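Local coordinates for protein involved in catabolism of external DNA (Legionella pneumophila subsp. pneumophila, PDB 2OO3) that probably methylates the N6 position of one adenine in 23S ribosomal RNA, using S-adenosyl-L-methionine as the methyl donor, at residues P36-E41 / Q113-L118; N67-D72 / T261-P266; F105-L110 / K137-N142; I223-N228 / L255-L260. All coordinates share one frame; numbering follows the deposited sequence.

Interaction 1: P36-E41 / Q113-L118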
# COMPACT_ATOMS: atom_id res chain seq x y z
N PRO A 36 -7.47 -13.79 14.64
CA PRO A 36 -7.31 -13.80 13.19
C PRO A 36 -7.70 -12.48 12.59
O PRO A 36 -8.58 -11.78 13.09
CB PRO A 36 -8.27 -14.89 12.71
CG PRO A 36 -9.06 -15.27 13.88
CD PRO A 36 -8.35 -14.89 15.10
N LEU A 37 -6.99 -12.16 11.52
CA LEU A 37 -7.18 -10.96 10.73
C LEU A 37 -7.58 -11.39 9.33
O LEU A 37 -6.99 -12.34 8.76
CB LEU A 37 -5.86 -10.14 10.72
CG LEU A 37 -5.76 -8.86 9.87
CD1 LEU A 37 -6.64 -7.73 10.43
CD2 LEU A 37 -4.31 -8.37 9.76
N PHE A 38 -8.60 -10.74 8.78
CA PHE A 38 -8.88 -10.84 7.36
C PHE A 38 -8.04 -9.78 6.61
O PHE A 38 -8.10 -8.58 6.94
CB PHE A 38 -10.37 -10.54 7.12
CG PHE A 38 -10.81 -10.66 5.70
CD1 PHE A 38 -10.52 -11.80 4.96
CD2 PHE A 38 -11.54 -9.65 5.10
CE1 PHE A 38 -10.94 -11.94 3.66
CE2 PHE A 38 -11.97 -9.78 3.75
CZ PHE A 38 -11.65 -10.92 3.04
N TYR A 39 -7.28 -10.21 5.61
CA TYR A 39 -6.49 -9.27 4.83
C TYR A 39 -7.03 -9.32 3.41
O TYR A 39 -7.00 -10.37 2.77
CB TYR A 39 -5.00 -9.65 4.87
CG TYR A 39 -4.16 -8.82 3.94
CD1 TYR A 39 -3.75 -7.52 4.31
CD2 TYR A 39 -3.77 -9.30 2.68
CE1 TYR A 39 -2.98 -6.74 3.46
CE2 TYR A 39 -2.97 -8.51 1.81
CZ TYR A 39 -2.60 -7.24 2.22
OH TYR A 39 -1.83 -6.43 1.41
N LEU A 40 -7.55 -8.20 2.94
CA LEU A 40 -8.14 -8.11 1.59
C LEU A 40 -7.39 -7.12 0.69
O LEU A 40 -7.25 -5.93 1.06
CB LEU A 40 -9.63 -7.71 1.71
CG LEU A 40 -10.37 -7.33 0.42
CD1 LEU A 40 -10.43 -8.54 -0.51
CD2 LEU A 40 -11.75 -6.88 0.78
N GLU A 41 -6.91 -7.59 -0.46
CA GLU A 41 -6.38 -6.71 -1.49
C GLU A 41 -7.30 -6.66 -2.67
O GLU A 41 -7.67 -7.69 -3.22
CB GLU A 41 -5.00 -7.13 -1.97
CG GLU A 41 -3.87 -6.78 -1.03
CD GLU A 41 -2.52 -7.21 -1.61
OE1 GLU A 41 -1.57 -7.48 -0.85
OE2 GLU A 41 -2.44 -7.30 -2.85
N GLN A 113 -2.96 -18.14 11.32
CA GLN A 113 -4.39 -18.00 11.68
C GLN A 113 -5.15 -16.98 10.82
O GLN A 113 -6.38 -16.89 10.87
CB GLN A 113 -4.56 -17.61 13.16
CG GLN A 113 -4.06 -16.18 13.42
CD GLN A 113 -4.02 -15.83 14.87
OE1 GLN A 113 -5.08 -15.64 15.49
NE2 GLN A 113 -2.80 -15.71 15.44
N ASP A 114 -4.44 -16.18 10.05
CA ASP A 114 -5.07 -15.05 9.35
C ASP A 114 -5.63 -15.56 8.05
O ASP A 114 -5.40 -16.71 7.67
CB ASP A 114 -4.05 -13.91 9.12
CG ASP A 114 -3.51 -13.36 10.44
OD1 ASP A 114 -4.32 -13.21 11.39
OD2 ASP A 114 -2.28 -13.07 10.53
N ARG A 115 -6.37 -14.72 7.34
CA ARG A 115 -6.89 -15.14 6.03
C ARG A 115 -6.64 -14.06 5.02
O ARG A 115 -7.10 -12.91 5.22
CB ARG A 115 -8.39 -15.43 6.09
CG ARG A 115 -8.98 -15.87 4.79
CD ARG A 115 -10.36 -16.51 4.98
NE ARG A 115 -11.28 -15.57 5.62
CZ ARG A 115 -12.23 -14.88 4.99
NH1 ARG A 115 -12.41 -15.01 3.67
NH2 ARG A 115 -13.00 -14.05 5.69
N LEU A 116 -5.92 -14.41 3.95
CA LEU A 116 -5.59 -13.44 2.89
C LEU A 116 -6.49 -13.69 1.71
O LEU A 116 -6.64 -14.83 1.24
CB LEU A 116 -4.12 -13.56 2.42
CG LEU A 116 -2.98 -13.20 3.40
CD1 LEU A 116 -2.79 -14.29 4.46
CD2 LEU A 116 -1.69 -12.93 2.63
N TYR A 117 -7.06 -12.63 1.18
CA TYR A 117 -7.89 -12.72 0.04
C TYR A 117 -7.38 -11.72 -1.01
O TYR A 117 -7.43 -10.49 -0.81
CB TYR A 117 -9.31 -12.40 0.47
CG TYR A 117 -10.35 -12.79 -0.52
CD1 TYR A 117 -11.23 -13.86 -0.25
CD2 TYR A 117 -10.50 -12.08 -1.72
CE1 TYR A 117 -12.22 -14.20 -1.16
CE2 TYR A 117 -11.49 -12.42 -2.62
CZ TYR A 117 -12.34 -13.47 -2.33
OH TYR A 117 -13.32 -13.79 -3.19
N LEU A 118 -6.87 -12.24 -2.12
CA LEU A 118 -6.19 -11.41 -3.10
C LEU A 118 -6.98 -11.40 -4.40
O LEU A 118 -7.31 -12.47 -4.93
CB LEU A 118 -4.79 -11.97 -3.38
CG LEU A 118 -3.90 -12.24 -2.15
CD1 LEU A 118 -2.58 -12.95 -2.51
CD2 LEU A 118 -3.64 -10.90 -1.33
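The Phe38 ring lies against one face of the Arg115 guanidinium, with Phe38 CE1 3.2 Å above the guanidinium plane and displaced toward its rim. The two flat groups are tilted by only 24°, and Arg115 NH1 stands 3.4 Å from Phe38 CE1. The arginine chain turns back at chi3 (59°), which brings NE round, and NE and NH2 are hydrogen-bonded beyond the pair, NE in a salt bridge to Glu158. On the same face of the sheet the Phe38 ring also meets Tyr117, CE1 to CB at 3.6 Å. On the opposite face, with Leu116 and Leu118, the Tyr39 ring receives Leu118 CD2 at its edge, while Leu116 CG approaches obliquely. Glu41 OE1 also lies at the edge, in the plane of that ring: Tyr39 OH donates to Glu41 OE1 over a short 2.5 Å, and Glu41 OE2 is hydrogen-bonded to Ser44.

Between these two faces the backbones run parallel, as neighbouring strands of the central sheet. The amide of Arg115 reaches Leu37 O, and Tyr39 is gripped on both its N and its O, by Arg115 O at 2.7 Å and by Tyr117 N; Glu41 N to Tyr117 O continues the ladder. Where it starts, Asp114 takes the place of a backbone acceptor, its OD1 receiving Leu37 N at 2.9 Å, and OD2 is in a salt bridge with Arg111.

Chemically, then, a guanidinium lies offset against a phenyl ring on one face, while on the other the buried Tyr39-Glu41 hydrogen bond, together with Ser44, probably helps to position the carboxylate near Ser102, a predicted S-adenosyl-L-methionine-binding residue.

Interaction 2: N67-D72 / T261-P266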
# COMPACT_ATOMS: atom_id res chain seq x y z
N ASN A 67 15.90 1.52 -5.21
CA ASN A 67 17.35 1.30 -5.27
C ASN A 67 18.20 2.16 -4.29
O ASN A 67 19.10 1.61 -3.64
CB ASN A 67 17.88 1.37 -6.71
CG ASN A 67 19.12 0.51 -6.91
OD1 ASN A 67 19.22 -0.59 -6.36
ND2 ASN A 67 20.07 1.00 -7.71
N PRO A 68 17.97 3.49 -4.22
CA PRO A 68 18.75 4.29 -3.23
C PRO A 68 18.51 3.87 -1.78
O PRO A 68 19.42 3.93 -0.94
CB PRO A 68 18.24 5.73 -3.44
CG PRO A 68 17.61 5.73 -4.83
CD PRO A 68 17.05 4.33 -5.01
N VAL A 69 17.29 3.42 -1.50
CA VAL A 69 16.89 3.03 -0.16
C VAL A 69 17.60 1.71 0.16
O VAL A 69 18.22 1.56 1.25
CB VAL A 69 15.32 2.92 -0.04
CG1 VAL A 69 14.90 2.32 1.28
CG2 VAL A 69 14.67 4.30 -0.17
N TRP A 70 17.54 0.78 -0.80
CA TRP A 70 18.16 -0.52 -0.67
C TRP A 70 19.68 -0.43 -0.53
O TRP A 70 20.27 -1.08 0.34
CB TRP A 70 17.84 -1.39 -1.88
CG TRP A 70 18.60 -2.73 -1.94
CD1 TRP A 70 19.61 -3.07 -2.81
CD2 TRP A 70 18.37 -3.91 -1.12
NE1 TRP A 70 20.03 -4.36 -2.57
CE2 TRP A 70 19.29 -4.90 -1.55
CE3 TRP A 70 17.48 -4.21 -0.07
CZ2 TRP A 70 19.33 -6.19 -0.99
CZ3 TRP A 70 17.53 -5.50 0.51
CH2 TRP A 70 18.46 -6.47 0.04
N LEU A 71 20.30 0.35 -1.40
CA LEU A 71 21.75 0.51 -1.34
C LEU A 71 22.21 1.05 0.01
O LEU A 71 23.28 0.65 0.49
CB LEU A 71 22.23 1.43 -2.48
CG LEU A 71 22.16 0.78 -3.86
CD1 LEU A 71 22.56 1.75 -4.94
CD2 LEU A 71 23.00 -0.49 -3.94
N ASP A 72 21.42 1.94 0.61
CA ASP A 72 21.76 2.53 1.90
C ASP A 72 21.11 1.85 3.10
O ASP A 72 20.97 2.47 4.16
CB ASP A 72 21.38 4.02 1.93
CG ASP A 72 22.26 4.82 2.88
OD1 ASP A 72 23.44 4.44 3.06
OD2 ASP A 72 21.77 5.83 3.43
N THR A 261 12.38 11.61 2.06
CA THR A 261 12.68 12.87 1.40
C THR A 261 14.19 13.11 1.37
O THR A 261 14.64 13.95 0.59
CB THR A 261 12.00 14.09 2.05
OG1 THR A 261 12.48 14.26 3.38
CG2 THR A 261 10.48 13.94 2.08
N THR A 262 14.97 12.39 2.18
CA THR A 262 16.43 12.49 2.06
C THR A 262 16.97 11.65 0.88
O THR A 262 18.09 11.87 0.44
CB THR A 262 17.19 12.12 3.36
OG1 THR A 262 17.14 10.70 3.59
CG2 THR A 262 16.63 12.86 4.57
N TYR A 263 16.18 10.70 0.38
CA TYR A 263 16.57 9.87 -0.77
C TYR A 263 15.94 10.35 -2.08
O TYR A 263 16.55 10.26 -3.13
CB TYR A 263 16.23 8.38 -0.53
CG TYR A 263 17.03 7.77 0.60
CD1 TYR A 263 18.33 7.31 0.39
CD2 TYR A 263 16.49 7.66 1.88
CE1 TYR A 263 19.08 6.76 1.42
CE2 TYR A 263 17.24 7.12 2.94
CZ TYR A 263 18.52 6.67 2.70
OH TYR A 263 19.26 6.10 3.74
N PHE A 264 14.72 10.85 -2.03
CA PHE A 264 14.02 11.22 -3.26
C PHE A 264 14.10 12.74 -3.48
O PHE A 264 13.53 13.50 -2.69
CB PHE A 264 12.56 10.78 -3.20
CG PHE A 264 12.36 9.29 -2.88
CD1 PHE A 264 13.23 8.32 -3.36
CD2 PHE A 264 11.25 8.87 -2.14
CE1 PHE A 264 13.03 6.96 -3.07
CE2 PHE A 264 11.05 7.52 -1.83
CZ PHE A 264 11.96 6.56 -2.31
N ASN A 265 14.78 13.17 -4.55
CA ASN A 265 14.99 14.62 -4.83
C ASN A 265 15.38 15.41 -3.57
O ASN A 265 14.70 16.36 -3.20
CB ASN A 265 13.73 15.24 -5.48
CG ASN A 265 14.05 16.52 -6.29
OD1 ASN A 265 15.22 16.85 -6.53
ND2 ASN A 265 13.01 17.23 -6.72
N PRO A 266 16.47 15.02 -2.89
CA PRO A 266 16.67 15.68 -1.61
C PRO A 266 16.89 17.17 -1.77
O PRO A 266 17.42 17.62 -2.80
CB PRO A 266 17.91 15.01 -1.03
CG PRO A 266 18.59 14.40 -2.19
CD PRO A 266 17.51 14.02 -3.16
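Tyr263 lays its ring against helix 66-71, beside Pro68 and Val69. Its CD1 is 4.1 Å from Pro68 CB, and CE1 approaches the carbonyl of the same residue, 3.7 Å from Pro68 O. From the same side of the ring, Val69 CG2 approaches obliquely, 4.3 Å from Tyr263 CG. The first torsion of the tyrosine (chi1 -65°) puts that CG beside the backbone N.

The phenol end is where the contact becomes specific. Tyr263 OH donates to Asp72 OD2 at 2.5 Å, a short bond, and Asp72 OD2 lies at the edge of the Tyr263 ring, near its plane. The hydroxyl meets OD2 on the anti side of the carboxylate, whose plane is turned 63° from that of the ring, and the two side chains cross at about a right angle. Asp72 CB lies beside the rim, 3.6 Å from Tyr263 CE1. OD1 has a weak bond to Asn75, so the two oxygens of the carboxylate face different partners.

Val69 CG2 serves a second ring as well: it touches Phe264 CZ at 4.1 Å. Asp72 is the first residue beyond helix 66-71, and Tyr263 lies at the weakly bonded C-terminal end of helix 249-263. The contact therefore brings the C-terminal ends of two helices together, while Phe264 extends it inward to Phe14 and Val17 of helix 14-30 and to Leu225 of strand 220-226.

Interaction 3: F105-L110 / K137-N142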
# COMPACT_ATOMS: atom_id res chain seq x y z
N PHE A 105 4.74 -9.03 0.58
CA PHE A 105 4.88 -8.47 1.94
C PHE A 105 3.87 -9.08 2.94
O PHE A 105 4.24 -9.46 4.08
CB PHE A 105 4.76 -6.93 1.90
CG PHE A 105 5.92 -6.25 1.20
CD1 PHE A 105 7.16 -6.08 1.85
CD2 PHE A 105 5.78 -5.76 -0.09
CE1 PHE A 105 8.24 -5.45 1.20
CE2 PHE A 105 6.86 -5.11 -0.75
CZ PHE A 105 8.08 -4.97 -0.10
N ALA A 106 2.60 -9.15 2.55
CA ALA A 106 1.56 -9.61 3.48
C ALA A 106 1.77 -11.07 3.93
O ALA A 106 1.62 -11.42 5.10
CB ALA A 106 0.16 -9.39 2.87
N ILE A 107 2.13 -11.92 2.98
CA ILE A 107 2.37 -13.31 3.27
C ILE A 107 3.54 -13.44 4.24
O ILE A 107 3.56 -14.32 5.09
CB ILE A 107 2.59 -14.12 1.96
CG1 ILE A 107 1.26 -14.26 1.21
CG2 ILE A 107 3.08 -15.49 2.27
CD1 ILE A 107 1.39 -14.75 -0.31
N ASN A 108 4.51 -12.54 4.15
CA ASN A 108 5.63 -12.59 5.08
C ASN A 108 5.28 -12.18 6.50
O ASN A 108 5.74 -12.82 7.45
CB ASN A 108 6.84 -11.79 4.57
CG ASN A 108 7.78 -12.66 3.79
OD1 ASN A 108 8.64 -13.36 4.36
ND2 ASN A 108 7.59 -12.69 2.47
N GLN A 109 4.48 -11.13 6.67
CA GLN A 109 4.17 -10.65 8.01
C GLN A 109 2.94 -11.24 8.71
O GLN A 109 2.83 -11.17 9.96
CB GLN A 109 4.03 -9.14 7.93
CG GLN A 109 5.36 -8.41 8.11
CD GLN A 109 5.15 -6.95 7.98
OE1 GLN A 109 4.86 -6.47 6.89
NE2 GLN A 109 5.20 -6.23 9.09
N LEU A 110 2.00 -11.76 7.94
CA LEU A 110 0.79 -12.33 8.51
C LEU A 110 1.04 -13.70 9.11
O LEU A 110 2.14 -14.24 8.96
CB LEU A 110 -0.35 -12.34 7.47
CG LEU A 110 -0.91 -10.92 7.20
CD1 LEU A 110 -1.96 -10.97 6.09
CD2 LEU A 110 -1.53 -10.35 8.43
N LYS A 137 0.76 -19.85 5.33
CA LYS A 137 -0.41 -18.94 5.41
C LYS A 137 -1.54 -19.44 4.57
O LYS A 137 -1.39 -20.35 3.73
CB LYS A 137 -0.09 -17.50 4.97
CG LYS A 137 1.27 -16.99 5.36
CD LYS A 137 1.57 -17.08 6.88
CE LYS A 137 3.08 -17.04 7.03
NZ LYS A 137 3.50 -16.00 7.95
N LYS A 138 -2.68 -18.81 4.77
CA LYS A 138 -3.94 -19.23 4.19
C LYS A 138 -4.27 -18.16 3.12
O LYS A 138 -4.71 -17.05 3.43
CB LYS A 138 -4.96 -19.25 5.34
CG LYS A 138 -6.30 -19.84 5.06
CD LYS A 138 -7.02 -20.27 6.42
CE LYS A 138 -7.35 -19.10 7.37
NZ LYS A 138 -7.69 -19.49 8.81
N VAL A 139 -4.02 -18.49 1.85
CA VAL A 139 -4.05 -17.50 0.79
C VAL A 139 -5.08 -17.86 -0.30
O VAL A 139 -4.94 -18.87 -0.98
CB VAL A 139 -2.65 -17.32 0.13
CG1 VAL A 139 -2.71 -16.23 -0.98
CG2 VAL A 139 -1.60 -16.93 1.17
N TYR A 140 -6.10 -17.03 -0.44
CA TYR A 140 -7.11 -17.23 -1.49
C TYR A 140 -6.93 -16.24 -2.61
O TYR A 140 -7.12 -15.03 -2.41
CB TYR A 140 -8.51 -17.10 -0.91
CG TYR A 140 -8.78 -18.20 0.10
CD1 TYR A 140 -9.36 -19.42 -0.31
CD2 TYR A 140 -8.42 -18.05 1.44
CE1 TYR A 140 -9.58 -20.45 0.60
CE2 TYR A 140 -8.65 -19.09 2.38
CZ TYR A 140 -9.24 -20.27 1.94
OH TYR A 140 -9.46 -21.28 2.85
N VAL A 141 -6.58 -16.74 -3.79
CA VAL A 141 -6.35 -15.87 -4.96
C VAL A 141 -7.56 -15.93 -5.87
O VAL A 141 -7.97 -17.02 -6.27
CB VAL A 141 -5.12 -16.34 -5.73
CG1 VAL A 141 -4.83 -15.42 -6.94
CG2 VAL A 141 -3.90 -16.41 -4.81
N ASN A 142 -8.12 -14.76 -6.20
CA ASN A 142 -9.36 -14.65 -6.98
C ASN A 142 -9.27 -13.76 -8.23
O ASN A 142 -8.78 -12.63 -8.17
CB ASN A 142 -10.46 -14.16 -6.08
CG ASN A 142 -10.71 -15.12 -4.94
OD1 ASN A 142 -11.56 -16.01 -5.04
ND2 ASN A 142 -9.96 -14.95 -3.84
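Two kinds of interaction join Ile107 and its neighbours to Lys137 and Val139. The apolar part is small. Ile107 CG1 rests 3.9 Å from Val139 CG2, with CD1 close behind, and the two side chains cross at about a right angle. The other branch, CG2, takes up the aliphatic stem of the lysine, lying 3.9 Å from Lys137 CG. Since CG1 stands beside the backbone N of Ile107 (chi1 -72°) and CG2 beside its carbonyl carbon, one residue meets both partners with separate branches.

The polar part belongs to the lysine head. Lys137 bends at chi2 (-55°) to carry CD over the last turn of helix 102-109, where CE lies 3.4 Å from Ile107 O. The ammonium nitrogen is directed at two carbonyl oxygens there: NZ has a weak bond to Ile107 O at 3.3 Å, and the modelled NZ is 2.4 Å from Leu110 O, very short, so its exact placement is doubtful.

Helix 102-109 ends at this point, Leu110 being the first residue to leave helical geometry, and the Ile107 carbonyl at the helix end and that of Leu110 just beyond it lie near the lysine. If NZ is placed about right, its charge would probably suit the negative end of the helix dipole and favour the protonated form, while the Ile107 and Val139 contact continues the layer in which this helix covers the sheet, also over Leu116.

Interaction 4: I223-N228 / L255-L260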
# COMPACT_ATOMS: atom_id res chain seq x y z
N ILE A 223 -1.50 10.78 4.26
CA ILE A 223 -0.07 11.01 4.14
C ILE A 223 0.28 11.21 2.66
O ILE A 223 -0.34 10.60 1.77
CB ILE A 223 0.73 9.86 4.79
CG1 ILE A 223 0.53 8.56 4.01
CG2 ILE A 223 0.30 9.70 6.27
CD1 ILE A 223 1.49 7.40 4.44
N GLU A 224 1.21 12.12 2.37
CA GLU A 224 1.59 12.35 0.97
C GLU A 224 3.08 12.59 0.91
O GLU A 224 3.67 13.05 1.87
CB GLU A 224 0.84 13.54 0.35
CG GLU A 224 -0.66 13.34 0.26
CD GLU A 224 -1.38 14.42 -0.55
OE1 GLU A 224 -0.71 15.40 -0.97
OE2 GLU A 224 -2.60 14.28 -0.73
N LEU A 225 3.65 12.25 -0.23
CA LEU A 225 5.07 12.40 -0.51
C LEU A 225 5.13 13.06 -1.88
O LEU A 225 4.55 12.56 -2.84
CB LEU A 225 5.72 11.01 -0.55
CG LEU A 225 7.20 10.86 -0.88
CD1 LEU A 225 8.08 11.54 0.16
CD2 LEU A 225 7.59 9.38 -0.98
N HIS A 226 5.83 14.18 -1.97
CA HIS A 226 5.86 14.96 -3.18
C HIS A 226 7.31 15.13 -3.63
O HIS A 226 8.17 15.58 -2.85
CB HIS A 226 5.19 16.30 -2.95
CG HIS A 226 3.73 16.20 -2.66
ND1 HIS A 226 2.81 15.78 -3.60
CD2 HIS A 226 3.02 16.46 -1.54
CE1 HIS A 226 1.60 15.78 -3.07
NE2 HIS A 226 1.70 16.18 -1.82
N LEU A 227 7.57 14.74 -4.88
CA LEU A 227 8.91 14.86 -5.41
C LEU A 227 9.30 16.31 -5.76
O LEU A 227 10.48 16.64 -5.78
CB LEU A 227 9.06 13.98 -6.64
CG LEU A 227 8.92 12.48 -6.46
CD1 LEU A 227 9.04 11.82 -7.85
CD2 LEU A 227 9.99 11.95 -5.51
N ASN A 228 8.31 17.14 -6.05
CA ASN A 228 8.49 18.54 -6.46
C ASN A 228 9.49 18.75 -7.58
O ASN A 228 10.41 19.57 -7.43
CB ASN A 228 8.77 19.44 -5.26
CG ASN A 228 7.70 19.30 -4.18
OD1 ASN A 228 6.52 19.36 -4.47
ND2 ASN A 228 8.13 19.10 -2.95
N LEU A 255 8.45 9.80 10.67
CA LEU A 255 9.86 9.41 10.60
C LEU A 255 10.15 8.78 9.24
O LEU A 255 11.17 9.08 8.61
CB LEU A 255 10.28 8.44 11.72
CG LEU A 255 11.79 8.02 11.68
CD1 LEU A 255 12.78 9.18 11.53
CD2 LEU A 255 12.21 7.14 12.88
N VAL A 256 9.26 7.91 8.78
CA VAL A 256 9.49 7.25 7.51
C VAL A 256 9.57 8.31 6.39
O VAL A 256 10.52 8.33 5.60
CB VAL A 256 8.38 6.22 7.18
CG1 VAL A 256 8.45 5.76 5.67
CG2 VAL A 256 8.46 5.00 8.15
N LEU A 257 8.55 9.17 6.32
CA LEU A 257 8.46 10.19 5.26
C LEU A 257 9.64 11.15 5.30
O LEU A 257 10.19 11.49 4.25
CB LEU A 257 7.14 10.97 5.34
CG LEU A 257 5.87 10.16 5.05
CD1 LEU A 257 4.61 10.91 5.52
CD2 LEU A 257 5.77 9.84 3.55
N GLU A 258 10.06 11.59 6.50
CA GLU A 258 11.26 12.43 6.60
C GLU A 258 12.46 11.72 6.02
O GLU A 258 13.22 12.32 5.26
CB GLU A 258 11.63 12.75 8.05
CG GLU A 258 10.63 13.54 8.85
CD GLU A 258 11.25 13.92 10.19
OE1 GLU A 258 10.52 14.36 11.10
OE2 GLU A 258 12.51 13.78 10.31
N THR A 259 12.66 10.45 6.39
CA THR A 259 13.76 9.66 5.82
C THR A 259 13.70 9.58 4.29
O THR A 259 14.71 9.79 3.60
CB THR A 259 13.84 8.23 6.44
OG1 THR A 259 13.93 8.36 7.85
CG2 THR A 259 15.04 7.50 5.96
N LEU A 260 12.53 9.27 3.74
CA LEU A 260 12.39 9.16 2.28
C LEU A 260 12.72 10.46 1.50
O LEU A 260 13.28 10.42 0.38
CB LEU A 260 10.98 8.64 1.92
CG LEU A 260 10.72 7.20 2.41
CD1 LEU A 260 9.33 6.80 1.97
CD2 LEU A 260 11.79 6.23 1.80
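Leu257 carries most of this contact, projecting from helix 249-263 onto strand 220-226 with CD1 on Ile223 and CD2 over Leu225 and the Glu224 backbone. CD1 reaches Ile223 CB at 4.1 Å, and CD2 lies 4.3 Å from Leu225 CB and 4.2 Å from the backbone oxygen of Glu224. The leucine CG stands beside the backbone N (chi1 -66°). One helical turn on, Leu260 CD1 meets Leu225 CD2 at 4.3 Å. All these separations are those of ordinary van der Waals packing, and no hydrogen bond passes between the segments: shape and hydrophobicity carry the contact. Ile18 of helix 14-30 and Tyr271 of strand 270-275 also touch Leu257, which is buried.

The loose side presents a different chemistry. Leu255 is exposed on the helix, and Glu258, its side chain starting away from the strand, forms a salt bridge with Lys254. Thr259 is partly exposed, and its OG1 bonds back to Leu255 O, which Thr259 N reaches from the other face of that carbonyl. Glu224 is a separate case, a buried carboxylate on the other face of the strand; its OE1 accepts from His226 NE2 at 2.7 Å, while OE2 is held by Tyr198 and Arg222.

Strand and helix run almost parallel, 5° apart, with axes 9.7 Å from each other, as in a helix layered on a sheet. Strand 220-226 lies between strands 237-243 and 270-275, which are parallel to each other and linked through this helix, so the packing belongs to a beta-alpha-beta crossover passing over a strand of the Rossmann-like methyltransferase sheet.

From the N terminus, the chain opens interaction 1 at 36-41, interaction 2 at 67-72 and interaction 3 at 105-110 before 113-118 closes the first of these loops. Interaction 1 therefore crosses both of the others. Interaction 3 closes next, at 137-142, and its strand adds to the sheet beside 115-119. Interaction 4 opens at 223-228 and closes at 255-260, in series with interactions 1 and 3, and just before 261-266 completes interaction 2. The wide loop of interaction 2 encloses both interactions 3 and 4. Interactions 1 and 3 thus build one edge of the sheet; interactions 2 and 4 pack helix 249-263 on the other end of it; the centres of interactions 1 and 4 are about 28 Å apart.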